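Local coordinates for protein putative histidinol-phosphate aminotransferase (Erwinia carotovora atroseptica, PDB 3LY1) that binds pyridoxal 5'-phosphate and probably works as a transaminase of the histidinol-phosphate aminotransferase subfamily, at residues I177-A181 with F191-S195; Y182-D188 with E291-V295; S70-G76 with R221-A227; S78-R82 with Y102-F108. One frame throughout, in Å; residues are numbered along the deposited sequence.

Overall arrangement
All four contacts reach the pyridoxal phosphate, each from a different part of the fold. Contact 3 is the most thoroughly buried: an edge strand of the large mixed sheet is zipped by backbone bonds onto its neighbour, beside the phosphate. Contact 4, also buried, is an apolar meeting of two helices, the first of which directly follows the edge strand of contact 3. Contacts 1 and 2 are only partly buried and touch each other. Contact 1 starts on a central strand of the same sheet and ties a loop to it through a carboxylate. Contact 2 combines an aromatic pair near the cofactor with a carboxylate grip and waters farther out, and joins residues far apart in sequence.

Contact 1: I177-A181 with F191-S195; sequences IVDEA and FRSIS. With PLP (pyridoxal-5'-phosphate), chain E.
Val-178 and Ile-194 face each other with CA atoms 7.6 Å apart, as do Glu-180 and Ser-193, a spacing too wide for strand pairing: the end of strand 174-179 is joined to the 191-195 loop through side chains. Glu-180 does most of the joining. Its chain runs extended beyond CG and presents the carboxylate end-on to the loop, where each oxygen uses its syn lone pair. OE1 accepts from Ser-193 OG at 2.7 Å, and OE2 from Ile-194 N at 2.9 Å in a nearly straight bond (166°). A water links OE2 to Arg-192 O as well. Ser-193 suits its place because its OG also accepts from Ser-195 N, capping the turn into the next helix. Ile-194 lays CG2 across Val-178, 3.9 Å from its CB, and the same CG2 lies 3.5 Å from Glu-180 OE2. Asp-179 projects from the opposite side of the strand, toward the cofactor. Its OD2 accepts from PLP N1 (2.6 Å), which probably keeps the pyridine nitrogen protonated, and has Tyr-146 OH as a second partner; OD1 takes Ala-181 N in an Asx turn. Strands 143-148 and 205-210 flank this strand, and Ile-194 also packs on helix 160-168.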
# COMPACT_ATOMS: atom_id res chain seq x y z
N ILE A 177 0.21 2.50 20.93
CA ILE A 177 -0.15 2.98 19.61
C ILE A 177 -1.32 3.96 19.80
O ILE A 177 -2.39 3.58 20.27
CB ILE A 177 -0.60 1.85 18.68
CG1 ILE A 177 0.48 0.77 18.49
CG2 ILE A 177 -1.06 2.41 17.31
CD1 ILE A 177 -0.05 -0.55 17.87
N VAL A 178 -1.12 5.21 19.39
CA VAL A 178 -2.12 6.24 19.54
C VAL A 178 -2.55 6.68 18.15
O VAL A 178 -1.73 7.15 17.36
CB VAL A 178 -1.60 7.49 20.35
CG1 VAL A 178 -2.74 8.45 20.65
CG2 VAL A 178 -0.89 7.06 21.66
N ASP A 179 -3.84 6.49 17.86
CA ASP A 179 -4.41 6.64 16.52
C ASP A 179 -5.22 7.92 16.50
O ASP A 179 -6.32 7.99 17.04
CB ASP A 179 -5.25 5.38 16.17
CG ASP A 179 -5.81 5.39 14.75
OD1 ASP A 179 -5.87 6.50 14.11
OD2 ASP A 179 -6.24 4.26 14.28
N GLU A 180 -4.64 8.96 15.88
CA GLU A 180 -5.26 10.27 15.84
C GLU A 180 -5.82 10.60 14.47
O GLU A 180 -5.76 11.75 14.05
CB GLU A 180 -4.25 11.30 16.31
CG GLU A 180 -3.81 11.06 17.79
CD GLU A 180 -2.87 12.14 18.37
OE1 GLU A 180 -2.52 13.15 17.69
OE2 GLU A 180 -2.48 11.96 19.56
N ALA A 181 -6.38 9.59 13.80
CA ALA A 181 -7.03 9.75 12.49
C ALA A 181 -7.92 10.98 12.45
O ALA A 181 -7.84 11.75 11.50
CB ALA A 181 -7.86 8.48 12.15
N PHE A 191 -8.42 17.64 24.97
CA PHE A 191 -7.70 16.85 23.99
C PHE A 191 -6.37 17.51 23.64
O PHE A 191 -6.32 18.72 23.41
CB PHE A 191 -8.49 16.69 22.67
CG PHE A 191 -7.68 16.02 21.57
CD1 PHE A 191 -7.64 14.65 21.49
CD2 PHE A 191 -6.93 16.74 20.68
CE1 PHE A 191 -6.89 14.01 20.51
CE2 PHE A 191 -6.15 16.13 19.70
CZ PHE A 191 -6.14 14.75 19.61
N ARG A 192 -5.33 16.68 23.58
CA ARG A 192 -3.99 17.08 23.15
C ARG A 192 -3.39 16.00 22.26
O ARG A 192 -3.47 14.81 22.60
CB ARG A 192 -3.08 17.30 24.39
CG ARG A 192 -2.79 18.75 24.71
CD ARG A 192 -2.67 19.09 26.19
NE ARG A 192 -2.17 18.07 27.13
CZ ARG A 192 -2.59 18.00 28.39
NH1 ARG A 192 -3.53 18.85 28.80
NH2 ARG A 192 -2.13 17.09 29.23
N SER A 193 -2.79 16.38 21.13
CA SER A 193 -2.00 15.40 20.34
C SER A 193 -0.82 14.89 21.19
O SER A 193 -0.22 15.64 22.00
CB SER A 193 -1.49 15.96 19.01
OG SER A 193 -0.64 15.00 18.36
N ILE A 194 -0.53 13.60 21.04
CA ILE A 194 0.57 12.98 21.75
C ILE A 194 1.90 13.32 21.10
O ILE A 194 2.96 13.04 21.65
CB ILE A 194 0.37 11.45 21.85
CG1 ILE A 194 1.16 10.88 23.04
CG2 ILE A 194 0.68 10.71 20.52
CD1 ILE A 194 0.51 11.14 24.35
N SER A 195 1.86 13.92 19.93
CA SER A 195 3.06 14.24 19.16
C SER A 195 4.23 14.89 19.93
O SER A 195 5.39 14.47 19.74
CB SER A 195 2.69 15.09 17.94
OG SER A 195 3.79 15.14 17.05
N1 PLP E . -7.88 4.63 12.24
C2 PLP E . -9.21 4.91 12.48
C2A PLP E . -9.62 5.25 13.90
C3 PLP E . -10.12 4.85 11.43
O3 PLP E . -11.43 5.11 11.68
C4 PLP E . -9.67 4.49 10.14
C4A PLP E . -10.61 4.54 8.96
O4A PLP E . -11.67 3.96 9.10
C5 PLP E . -8.32 4.20 9.91
C6 PLP E . -7.45 4.26 10.99
C5A PLP E . -7.79 3.80 8.55
O4P PLP E . -7.93 4.81 7.53
P PLP E . -6.88 4.94 6.34
O1P PLP E . -6.28 3.62 5.97
O2P PLP E . -5.88 5.91 6.90
O3P PLP E . -7.74 5.55 5.24
O HOH W 1 -4.01 12.08 21.75

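Contact 2: Y182-D188 with E291-V295; sequences YAEFVND and EGNFV. With PLP (pyridoxal-5'-phosphate), chain E.
Val-186 and Glu-291 approach to 4.6 Å between CA atoms, and Phe-185 and Gly-292 to 5.2 Å; the end of the 3-10 turn, at Phe-185, and the residues after it lie against the lead-in to strand 294-298 without regular strand pairing. Glu-291 folds back at chi2 (-63°) and brings its carboxylate to the backbone of the loop. There OE1 is gripped twice, nearly along its C-O bond by Asn-187 N at 2.7 Å and from above the carboxylate plane by Asp-188 N at 3.0 Å. OE2 meets Asp-188 OD2 through a water that donates to both, which probably eases the approach of two acids; Arg-190 balances Asp-188 with a salt bridge. Gly-292 CA lies 3.9 Å from Phe-185 CB, and glycine suits the place because a CB would press on Tyr-182 CB and Phe-294 CE1. Over the face of the Phe-185 ring sits Asn-293 CB, a CH-pi contact, with the amide roughly stacked on the ring. The amide ND2 bonds to Asn-24 O, whereas OD1 is buried without a polar partner, 3.3 Å from Tyr-182 CE1. Phe-294 directs its edge at the face of Tyr-182 in a T-shaped pair (planes at 74°), backing the ring whose OH meets PLP O3 at 2.5 Å. Helix 259-283 supports both segments, Asn-269 touching Phe-185 and Asn-293, while strand 327-331 pairs with strand 294-298.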
# COMPACT_ATOMS: atom_id res chain seq x y z
N TYR A 182 -8.74 11.19 13.48
CA TYR A 182 -9.76 12.26 13.44
C TYR A 182 -9.40 13.54 14.21
O TYR A 182 -10.28 14.37 14.48
CB TYR A 182 -11.12 11.73 13.92
CG TYR A 182 -11.60 10.51 13.14
CD1 TYR A 182 -12.23 10.63 11.91
CD2 TYR A 182 -11.41 9.24 13.64
CE1 TYR A 182 -12.62 9.49 11.19
CE2 TYR A 182 -11.83 8.11 12.94
CZ TYR A 182 -12.43 8.24 11.72
OH TYR A 182 -12.81 7.10 11.01
N ALA A 183 -8.14 13.69 14.58
CA ALA A 183 -7.76 14.67 15.62
C ALA A 183 -7.98 16.14 15.20
O ALA A 183 -8.33 16.96 16.03
CB ALA A 183 -6.33 14.47 16.07
N GLU A 184 -7.85 16.46 13.92
CA GLU A 184 -8.03 17.84 13.49
C GLU A 184 -9.47 18.39 13.60
O GLU A 184 -9.68 19.60 13.57
CB GLU A 184 -7.49 18.05 12.07
CG GLU A 184 -5.95 17.89 11.96
CD GLU A 184 -5.46 16.46 11.73
OE1 GLU A 184 -6.24 15.50 11.85
OE2 GLU A 184 -4.26 16.29 11.44
N PHE A 185 -10.45 17.52 13.74
CA PHE A 185 -11.84 17.92 13.93
C PHE A 185 -12.15 18.33 15.37
O PHE A 185 -13.22 18.87 15.63
CB PHE A 185 -12.76 16.76 13.56
CG PHE A 185 -12.74 16.40 12.10
CD1 PHE A 185 -13.28 17.24 11.16
CD2 PHE A 185 -12.24 15.18 11.69
CE1 PHE A 185 -13.27 16.90 9.81
CE2 PHE A 185 -12.23 14.83 10.36
CZ PHE A 185 -12.75 15.69 9.41
N VAL A 186 -11.24 18.02 16.31
CA VAL A 186 -11.55 18.10 17.74
C VAL A 186 -11.77 19.55 18.19
O VAL A 186 -11.05 20.45 17.78
CB VAL A 186 -10.45 17.44 18.63
CG1 VAL A 186 -10.71 17.78 20.09
CG2 VAL A 186 -10.39 15.86 18.44
N ASN A 187 -12.81 19.76 19.01
CA ASN A 187 -13.05 21.07 19.66
C ASN A 187 -12.72 21.04 21.16
O ASN A 187 -12.43 22.05 21.74
CB ASN A 187 -14.50 21.50 19.43
CG ASN A 187 -14.73 22.00 18.00
OD1 ASN A 187 -14.16 23.02 17.61
ND2 ASN A 187 -15.51 21.26 17.22
N ASP A 188 -12.78 19.88 21.78
CA ASP A 188 -12.60 19.76 23.23
C ASP A 188 -11.16 20.16 23.64
O ASP A 188 -10.21 19.54 23.19
CB ASP A 188 -12.89 18.31 23.62
CG ASP A 188 -13.09 18.11 25.11
OD1 ASP A 188 -12.41 18.79 25.90
OD2 ASP A 188 -13.91 17.22 25.48
N GLU A 291 -16.32 14.54 18.44
CA GLU A 291 -15.11 15.31 18.24
C GLU A 291 -14.43 14.98 16.90
O GLU A 291 -13.40 15.60 16.57
CB GLU A 291 -14.14 15.06 19.39
CG GLU A 291 -14.69 15.50 20.72
CD GLU A 291 -14.96 17.00 20.81
OE1 GLU A 291 -14.29 17.80 20.14
OE2 GLU A 291 -15.88 17.38 21.57
N GLY A 292 -15.00 14.01 16.18
CA GLY A 292 -14.59 13.62 14.84
C GLY A 292 -15.61 14.08 13.79
O GLY A 292 -16.28 15.08 13.98
N ASN A 293 -15.74 13.33 12.70
CA ASN A 293 -16.69 13.64 11.61
C ASN A 293 -17.85 12.63 11.56
O ASN A 293 -18.32 12.23 10.48
CB ASN A 293 -15.94 13.79 10.26
CG ASN A 293 -15.26 12.51 9.78
OD1 ASN A 293 -15.16 11.54 10.51
ND2 ASN A 293 -14.80 12.52 8.52
N PHE A 294 -18.31 12.22 12.74
CA PHE A 294 -19.42 11.26 12.89
C PHE A 294 -20.03 11.37 14.29
O PHE A 294 -19.40 11.92 15.19
CB PHE A 294 -18.95 9.82 12.68
CG PHE A 294 -17.74 9.44 13.53
CD1 PHE A 294 -16.45 9.72 13.09
CD2 PHE A 294 -17.90 8.81 14.75
CE1 PHE A 294 -15.35 9.38 13.85
CE2 PHE A 294 -16.80 8.44 15.52
CZ PHE A 294 -15.52 8.75 15.08
N VAL A 295 -21.26 10.87 14.46
CA VAL A 295 -21.95 10.95 15.74
C VAL A 295 -22.46 9.56 16.07
O VAL A 295 -22.97 8.81 15.18
CB VAL A 295 -23.13 11.98 15.69
CG1 VAL A 295 -24.03 11.91 17.01
CG2 VAL A 295 -22.64 13.38 15.43
N1 PLP E . -7.88 4.63 12.24
C2 PLP E . -9.21 4.91 12.48
C2A PLP E . -9.62 5.25 13.90
C3 PLP E . -10.12 4.85 11.43
O3 PLP E . -11.43 5.11 11.68
C4 PLP E . -9.67 4.49 10.14
C4A PLP E . -10.61 4.54 8.96
O4A PLP E . -11.67 3.96 9.10
C5 PLP E . -8.32 4.20 9.91
C6 PLP E . -7.45 4.26 10.99
C5A PLP E . -7.79 3.80 8.55
O4P PLP E . -7.93 4.81 7.53
P PLP E . -6.88 4.94 6.34
O1P PLP E . -6.28 3.62 5.97
O2P PLP E . -5.88 5.91 6.90
O3P PLP E . -7.74 5.55 5.24
O HOH W 2 -16.91 18.87 18.60
O HOH W 3 -15.98 16.17 24.05

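Contact 3: S70-G76 with R221-A227; sequences SILLTAG and RVGYAVA. With PLP (pyridoxal-5'-phosphate), chain E; EDO (1,2-ethanediol), chain H.
Leu-72 and Ala-225 form the central hydrogen-bonded pair of an antiparallel ladder, and from Ser-70 to Thr-74 the two segments are packed tightly. Leu-72 N bonds to Ala-225 O (3.1 Å) and Ala-225 N to Leu-72 O (2.8 Å); Thr-74 and Gly-223 form a second such pair with two hydrogen bonds. Beyond the Ile-71 and Val-226 pair, Ser-70 OG adds a bond to Ala-227 O, a side chain prolonging the ladder. Ile-71 and Val-226 lie side by side on one face, CD1 of Ile-71 3.7 Å from CG2 of Val-226. Leu-73 and Tyr-224 on that face pack on helix 50-63; Leu-72 and small Ala-225 on the other meet Met-235 of helix 229-235. Gly-223 suits its place because a CB would clash with Gly-76 C.

Past Thr-74 the pairing gives way to a looser, polar end, where Ala-75 is partly exposed and a water enters. Ala-75 centres an inverse gamma turn, and Thr-74 OG1 holds Gly-76 O. The main chain at Ala-75 and Gly-76 lies over one face of the Arg-221 guanidinium. The water, near the guanidinium plane, accepts from Arg-221 NH2 and donates to Ala-75 O. The arginine bends at chi2 and chi3 to bring its edge to the phosphate: NH2 reaches PLP O1P at 2.8 Å in an almost straight bond (176°), and NH1 reaches O3P at 2.9 Å. Tyr-48 of the second subunit packs on it. This is consistent with fold type I aminotransferases, whose seven-stranded large-domain sheet has one antiparallel strand, here 223-226.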
# COMPACT_ATOMS: atom_id res chain seq x y z
N SER A 70 12.18 9.49 12.01
CA SER A 70 11.04 9.35 12.89
C SER A 70 9.69 9.34 12.14
O SER A 70 8.62 9.32 12.78
CB SER A 70 11.07 10.49 13.94
OG SER A 70 11.90 10.11 15.04
N ILE A 71 9.73 9.37 10.81
CA ILE A 71 8.52 9.27 9.97
C ILE A 71 8.55 7.99 9.12
O ILE A 71 9.55 7.70 8.46
CB ILE A 71 8.37 10.51 9.05
CG1 ILE A 71 8.25 11.77 9.88
CG2 ILE A 71 7.12 10.41 8.08
CD1 ILE A 71 7.12 11.70 10.96
N LEU A 72 7.46 7.23 9.12
CA LEU A 72 7.24 6.15 8.15
C LEU A 72 5.97 6.40 7.38
O LEU A 72 4.88 6.40 7.97
CB LEU A 72 7.12 4.77 8.81
CG LEU A 72 6.96 3.55 7.89
CD1 LEU A 72 8.25 3.26 7.12
CD2 LEU A 72 6.62 2.33 8.75
N LEU A 73 6.10 6.62 6.07
CA LEU A 73 4.95 6.80 5.19
C LEU A 73 4.35 5.46 4.85
O LEU A 73 5.06 4.47 4.59
CB LEU A 73 5.35 7.54 3.91
CG LEU A 73 5.42 9.06 3.89
CD1 LEU A 73 6.34 9.45 2.73
CD2 LEU A 73 4.04 9.73 3.81
N THR A 74 3.02 5.42 4.86
CA THR A 74 2.29 4.17 4.68
C THR A 74 1.09 4.44 3.79
O THR A 74 0.66 5.63 3.56
CB THR A 74 1.83 3.50 6.05
OG1 THR A 74 0.91 4.36 6.74
CG2 THR A 74 3.05 3.16 7.03
N ALA A 75 0.57 3.36 3.22
CA ALA A 75 -0.61 3.48 2.33
C ALA A 75 -1.87 3.50 3.16
O ALA A 75 -2.48 2.46 3.45
CB ALA A 75 -0.63 2.37 1.26
N GLY A 76 -2.20 4.70 3.63
CA GLY A 76 -3.19 4.93 4.69
C GLY A 76 -2.66 4.50 6.04
O GLY A 76 -1.68 3.78 6.13
N ARG A 221 -4.92 6.95 -0.34
CA ARG A 221 -4.08 6.03 0.42
C ARG A 221 -2.73 6.64 0.86
O ARG A 221 -1.66 6.19 0.43
CB ARG A 221 -3.91 4.68 -0.32
CG ARG A 221 -5.18 4.19 -1.03
CD ARG A 221 -6.38 4.04 -0.10
NE ARG A 221 -6.08 3.21 1.09
CZ ARG A 221 -6.28 3.57 2.35
NH1 ARG A 221 -6.82 4.75 2.62
NH2 ARG A 221 -5.97 2.75 3.35
N VAL A 222 -2.80 7.66 1.71
CA VAL A 222 -1.61 8.25 2.29
C VAL A 222 -1.80 8.40 3.78
O VAL A 222 -2.69 9.10 4.23
CB VAL A 222 -1.26 9.65 1.65
CG1 VAL A 222 0.13 10.12 2.12
CG2 VAL A 222 -1.35 9.64 0.10
N GLY A 223 -0.96 7.73 4.56
CA GLY A 223 -0.90 7.94 5.99
C GLY A 223 0.54 7.82 6.43
O GLY A 223 1.44 7.71 5.60
N TYR A 224 0.76 7.89 7.74
CA TYR A 224 2.12 7.83 8.28
C TYR A 224 2.12 7.49 9.77
O TYR A 224 1.07 7.58 10.46
CB TYR A 224 2.92 9.11 7.99
CG TYR A 224 2.36 10.37 8.59
CD1 TYR A 224 1.30 11.04 8.00
CD2 TYR A 224 2.90 10.91 9.76
CE1 TYR A 224 0.80 12.21 8.53
CE2 TYR A 224 2.37 12.07 10.32
CZ TYR A 224 1.34 12.74 9.70
OH TYR A 224 0.85 13.89 10.26
N ALA A 225 3.28 7.01 10.23
CA ALA A 225 3.59 6.84 11.65
C ALA A 225 4.66 7.86 12.08
O ALA A 225 5.56 8.24 11.29
CB ALA A 225 4.02 5.42 11.96
N VAL A 226 4.56 8.32 13.32
CA VAL A 226 5.57 9.13 13.98
C VAL A 226 6.05 8.38 15.23
O VAL A 226 5.23 7.88 16.03
CB VAL A 226 5.05 10.52 14.33
CG1 VAL A 226 6.24 11.44 14.74
CG2 VAL A 226 4.19 11.12 13.17
N ALA A 227 7.37 8.20 15.36
CA ALA A 227 7.89 7.51 16.54
C ALA A 227 9.39 7.76 16.67
O ALA A 227 10.00 8.37 15.80
CB ALA A 227 7.61 6.01 16.44
N1 PLP E . -7.88 4.63 12.24
C2 PLP E . -9.21 4.91 12.48
C2A PLP E . -9.62 5.25 13.90
C3 PLP E . -10.12 4.85 11.43
O3 PLP E . -11.43 5.11 11.68
C4 PLP E . -9.67 4.49 10.14
C4A PLP E . -10.61 4.54 8.96
O4A PLP E . -11.67 3.96 9.10
C5 PLP E . -8.32 4.20 9.91
C6 PLP E . -7.45 4.26 10.99
C5A PLP E . -7.79 3.80 8.55
O4P PLP E . -7.93 4.81 7.53
P PLP E . -6.88 4.94 6.34
O1P PLP E . -6.28 3.62 5.97
O2P PLP E . -5.88 5.91 6.90
O3P PLP E . -7.74 5.55 5.24
C1 EDO H . -1.11 15.31 8.11
O1 EDO H . -1.60 14.97 9.40
C2 EDO H . -0.23 16.55 8.24
O2 EDO H . -1.09 17.69 8.26
O HOH W 4 -4.09 0.86 2.15

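Contact 4: S78-R82 with Y102-F108; sequences SEGIR and YGDGEHF. With PLP (pyridoxal-5'-phosphate), chain E; EDO (1,2-ethanediol), chain L; EDO (1,2-ethanediol), chain G.
Ile-81 and Phe-108 head the apolar interactions that join the two helical segments, whose axes are inclined at 45° and come no nearer than 9.7 Å. Ile-81 uses both branches: CG2 lies 4.1 Å from both Phe-108 CD2 and Gly-105 N, while CD1 touches the edge of the Tyr-102 ring at CE2 (3.8 Å). Aromatic faces make the second group. CG of Arg-82 stands anti to the backbone N (chi1 -171°) and lies over the Phe-108 ring, 3.6 Å from CE1; Arg-82 CB, almost above the ring centre, makes a CH-pi contact. The Tyr-102 ring covers the pyridine ring, its CZ 3.6 Å from PLP C4. This is the PLP site of fold type I aminotransferases, in which an aromatic residue covers the pyridine ring and the start of a helix, here 76-88, receives the phosphate. Polar bonds hold the phosphate: Ser-78 N donates to PLP O1P at 3.0 Å, and Ser-78 OG makes a very short bond (2.5 Å) to the same oxygen, with Lys-243 of the second subunit also bonded to this OG. A salt bridge internal to helix 76-88 completes the polar set, Arg-82 gripping Glu-79 OE1 side-on with NE (2.6 Å) and NH2, both in the guanidinium plane. Glu-86 binds Arg-82 NH1, and Arg-82 of the second subunit comes close to Arg-82 at the dimer interface.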
# COMPACT_ATOMS: atom_id res chain seq x y z
N SER A 78 -4.20 2.41 7.79
CA SER A 78 -4.55 0.98 7.88
C SER A 78 -3.27 0.14 7.89
O SER A 78 -3.10 -0.78 8.71
CB SER A 78 -5.47 0.52 6.72
OG SER A 78 -6.69 1.27 6.62
N GLU A 79 -2.35 0.48 7.00
CA GLU A 79 -1.06 -0.20 6.89
C GLU A 79 -0.11 0.09 8.04
O GLU A 79 0.64 -0.78 8.46
CB GLU A 79 -0.38 0.02 5.52
CG GLU A 79 -1.11 -0.67 4.34
CD GLU A 79 -1.09 -2.20 4.36
OE1 GLU A 79 -0.48 -2.86 5.25
OE2 GLU A 79 -1.70 -2.79 3.41
N GLY A 80 -0.24 1.27 8.62
CA GLY A 80 0.45 1.63 9.87
C GLY A 80 0.06 0.82 11.07
O GLY A 80 0.93 0.36 11.83
N ILE A 81 -1.24 0.55 11.21
CA ILE A 81 -1.72 -0.26 12.32
C ILE A 81 -1.18 -1.67 12.17
O ILE A 81 -0.65 -2.24 13.13
CB ILE A 81 -3.27 -0.32 12.38
CG1 ILE A 81 -3.85 1.08 12.55
CG2 ILE A 81 -3.69 -1.30 13.51
CD1 ILE A 81 -5.37 1.24 12.18
N ARG A 82 -1.29 -2.23 10.96
CA ARG A 82 -0.71 -3.55 10.66
C ARG A 82 0.77 -3.63 10.98
O ARG A 82 1.20 -4.51 11.72
CB ARG A 82 -0.98 -3.98 9.21
CG ARG A 82 -0.55 -5.45 8.99
CD ARG A 82 -0.57 -5.89 7.51
NE ARG A 82 0.18 -4.95 6.71
CZ ARG A 82 1.49 -4.86 6.68
NH1 ARG A 82 2.29 -5.67 7.41
NH2 ARG A 82 2.04 -3.93 5.95
N TYR A 102 -11.88 0.89 17.24
CA TYR A 102 -11.60 0.53 15.85
C TYR A 102 -10.97 -0.88 15.80
O TYR A 102 -9.96 -1.13 16.47
CB TYR A 102 -10.70 1.57 15.20
CG TYR A 102 -10.55 1.40 13.71
CD1 TYR A 102 -11.66 1.50 12.86
CD2 TYR A 102 -9.31 1.14 13.15
CE1 TYR A 102 -11.53 1.34 11.50
CE2 TYR A 102 -9.17 0.96 11.79
CZ TYR A 102 -10.28 1.08 10.96
OH TYR A 102 -10.12 0.94 9.60
N GLY A 103 -11.60 -1.77 15.02
CA GLY A 103 -11.31 -3.22 15.09
C GLY A 103 -10.01 -3.71 14.47
O GLY A 103 -9.65 -4.88 14.64
N ASP A 104 -9.32 -2.87 13.73
CA ASP A 104 -8.08 -3.32 13.05
C ASP A 104 -7.01 -3.77 13.99
O ASP A 104 -6.25 -4.64 13.64
CB ASP A 104 -7.50 -2.25 12.14
CG ASP A 104 -8.23 -2.14 10.81
OD1 ASP A 104 -9.34 -2.71 10.66
OD2 ASP A 104 -7.68 -1.48 9.90
N GLY A 105 -6.89 -3.16 15.17
CA GLY A 105 -5.89 -3.61 16.12
C GLY A 105 -6.12 -5.06 16.53
O GLY A 105 -5.22 -5.89 16.43
N GLU A 106 -7.33 -5.37 16.98
CA GLU A 106 -7.72 -6.73 17.34
C GLU A 106 -7.48 -7.74 16.18
O GLU A 106 -6.99 -8.87 16.39
CB GLU A 106 -9.17 -6.74 17.82
CG GLU A 106 -9.82 -8.07 17.83
CD GLU A 106 -11.20 -8.07 18.48
OE1 GLU A 106 -11.90 -7.05 18.44
OE2 GLU A 106 -11.59 -9.12 18.99
N HIS A 107 -7.88 -7.33 14.99
CA HIS A 107 -7.77 -8.12 13.77
C HIS A 107 -6.33 -8.58 13.53
O HIS A 107 -6.09 -9.80 13.33
CB HIS A 107 -8.29 -7.31 12.57
CG HIS A 107 -8.06 -7.94 11.23
ND1 HIS A 107 -8.91 -8.88 10.69
CD2 HIS A 107 -7.09 -7.73 10.30
CE1 HIS A 107 -8.44 -9.26 9.51
NE2 HIS A 107 -7.35 -8.58 9.25
N PHE A 108 -5.39 -7.64 13.52
CA PHE A 108 -3.98 -7.97 13.29
C PHE A 108 -3.39 -8.65 14.51
O PHE A 108 -2.48 -9.51 14.39
CB PHE A 108 -3.18 -6.72 12.85
CG PHE A 108 -3.63 -6.14 11.53
CD1 PHE A 108 -3.53 -6.88 10.36
CD2 PHE A 108 -4.17 -4.88 11.47
CE1 PHE A 108 -4.01 -6.36 9.16
CE2 PHE A 108 -4.60 -4.37 10.26
CZ PHE A 108 -4.52 -5.12 9.13
N1 PLP E . -7.88 4.63 12.24
C2 PLP E . -9.21 4.91 12.48
C2A PLP E . -9.62 5.25 13.90
C3 PLP E . -10.12 4.85 11.43
O3 PLP E . -11.43 5.11 11.68
C4 PLP E . -9.67 4.49 10.14
C4A PLP E . -10.61 4.54 8.96
O4A PLP E . -11.67 3.96 9.10
C5 PLP E . -8.32 4.20 9.91
C6 PLP E . -7.45 4.26 10.99
C5A PLP E . -7.79 3.80 8.55
O4P PLP E . -7.93 4.81 7.53
P PLP E . -6.88 4.94 6.34
O1P PLP E . -6.28 3.62 5.97
O2P PLP E . -5.88 5.91 6.90
O3P PLP E . -7.74 5.55 5.24
C1 EDO L . -12.62 -8.73 14.97
O1 EDO L . -11.31 -9.26 14.77
C2 EDO L . -12.71 -7.45 14.14
O2 EDO L . -11.86 -6.49 14.76
C1 EDO G . -12.53 -3.59 18.88
O1 EDO G . -11.59 -4.59 18.46
C2 EDO G . -13.94 -3.71 18.27
O2 EDO G . -14.92 -3.04 19.12